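Local structure of uncharacterized HTH-type transcriptional regulator yydK (3BWG) at residues I10-E13 and I14-Y17. The protein probably binds DNA as a transcription factor of the GntR family, pairing a helix-turn-helix domain with a UTRA domain. Numbering follows the deposited sequence.
Sequences IATE and IETY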
loop_
_atom_site.group_PDB
_atom_site.type_symbol
_atom_site.label_atom_id
_atom_site.label_comp_id
_atom_site.label_asym_id
_atom_site.label_seq_id
_atom_site.Cartn_x
_atom_site.Cartn_y
_atom_site.Cartn_z
ATOM N N ILE B 10 -4.675 -26.803 -2.838
ATOM C CA ILE B 10 -4.353 -26.866 -1.412
ATOM C C ILE B 10 -4.344 -25.447 -0.809
ATOM O O ILE B 10 -4.944 -25.206 0.245
ATOM C CB ILE B 10 -2.968 -27.543 -1.143
ATOM C CG1 ILE B 10 -2.844 -28.974 -1.743
ATOM C CG2 ILE B 10 -2.609 -27.475 0.352
ATOM C CD1 ILE B 10 -3.907 -29.940 -1.365
ATOM N N ALA B 11 -3.654 -24.518 -1.475
ATOM C CA ALA B 11 -3.680 -23.099 -1.093
ATOM C C ALA B 11 -5.113 -22.609 -0.844
ATOM O O ALA B 11 -5.407 -22.038 0.210
ATOM C CB ALA B 11 -2.991 -22.256 -2.144
ATOM N N THR B 12 -6.016 -22.892 -1.786
ATOM C CA THR B 12 -7.395 -22.414 -1.693
ATOM C C THR B 12 -8.168 -23.033 -0.512
ATOM O O THR B 12 -8.913 -22.329 0.185
ATOM C CB THR B 12 -8.130 -22.566 -3.057
ATOM O OG1 THR B 12 -7.646 -21.565 -3.963
ATOM C CG2 THR B 12 -9.668 -22.444 -2.919
ATOM N N GLU B 13 -7.964 -24.328 -0.271
ATOM C CA GLU B 13 -8.622 -25.024 0.834
ATOM C C GLU B 13 -8.124 -24.509 2.189
ATOM O O GLU B 13 -8.892 -24.440 3.154
ATOM C CB GLU B 13 -8.419 -26.541 0.722
ATOM C CG GLU B 13 -8.952 -27.148 -0.587
ATOM C CD GLU B 13 -9.704 -28.478 -0.417
ATOM O OE1 GLU B 13 -9.194 -29.380 0.287
ATOM O OE2 GLU B 13 -10.806 -28.623 -1.008
ATOM N N ILE B 14 -6.835 -24.161 2.245
ATOM C CA ILE B 14 -6.221 -23.520 3.419
ATOM C C ILE B 14 -6.791 -22.123 3.754
ATOM O O ILE B 14 -7.113 -21.861 4.915
ATOM C CB ILE B 14 -4.702 -23.470 3.276
ATOM C CG1 ILE B 14 -4.125 -24.848 3.569
ATOM C CG2 ILE B 14 -4.107 -22.439 4.220
ATOM C CD1 ILE B 14 -2.720 -25.046 3.077
ATOM N N GLU B 15 -6.909 -21.248 2.746
ATOM C CA GLU B 15 -7.700 -20.013 2.860
ATOM C C GLU B 15 -9.102 -20.238 3.411
ATOM O O GLU B 15 -9.495 -19.551 4.331
ATOM C CB GLU B 15 -7.814 -19.328 1.508
ATOM C CG GLU B 15 -6.701 -18.333 1.243
ATOM C CD GLU B 15 -6.484 -18.069 -0.234
ATOM O OE1 GLU B 15 -6.901 -18.903 -1.079
ATOM O OE2 GLU B 15 -5.878 -17.018 -0.550
ATOM N N THR B 16 -9.844 -21.198 2.830
ATOM C CA THR B 16 -11.177 -21.619 3.316
ATOM C C THR B 16 -11.175 -22.038 4.787
ATOM O O THR B 16 -12.075 -21.658 5.558
ATOM C CB THR B 16 -11.748 -22.818 2.482
ATOM O OG1 THR B 16 -11.900 -22.423 1.117
ATOM C CG2 THR B 16 -13.110 -23.312 3.036
ATOM N N TYR B 17 -10.188 -22.848 5.156
ATOM C CA TYR B 17 -9.979 -23.222 6.545
ATOM C C TYR B 17 -9.827 -21.986 7.470
ATOM O O TYR B 17 -10.368 -21.965 8.581
ATOM C CB TYR B 17 -8.767 -24.150 6.656
ATOM C CG TYR B 17 -8.423 -24.507 8.083
ATOM C CD1 TYR B 17 -7.611 -23.652 8.863
ATOM C CD2 TYR B 17 -8.939 -25.680 8.678
ATOM C CE1 TYR B 17 -7.296 -23.964 10.189
ATOM C CE2 TYR B 17 -8.623 -26.009 10.000
ATOM C CZ TYR B 17 -7.805 -25.143 10.753
ATOM O OH TYR B 17 -7.495 -25.450 12.053
#
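The carbonyl oxygen of T12 takes two hydrogen bonds from T16, one from its backbone N at 3.0 Å and one from its hydroxyl OG1 at 3.1 Å. They come from opposite faces of the carbonyl plane, the hydroxyl tilted further from it, by 34°. With OG1 beside its own backbone N (chi1 -61°), the T16 hydroxyl leans back toward the N-terminus and meets the carbonyl of the preceding turn, a suitable partner for a polar side chain on the exposed face. Around it, I14 N to I10 O and Y17 N to E13 O both measure 2.9 Å. All eight residues belong to helix 6-20, the first helix of the winged helix-turn-helix domain of GntR regulators, and its inner face packs on helices 32-39 and 43-55. I10 and I14 suit that face: methyl CG2 of I10 meets CD1 of I14 at 3.7 Å, and both side chains also touch F39. A11, with only a methyl, probably allows helix 6-20 to approach L52 closely. E15 reaches back until its OE1 is 3.6 Å from T12 CA, while OE2 makes a long, weak ion pair with K56. The ring of Y17 stacks on H21 one turn further on.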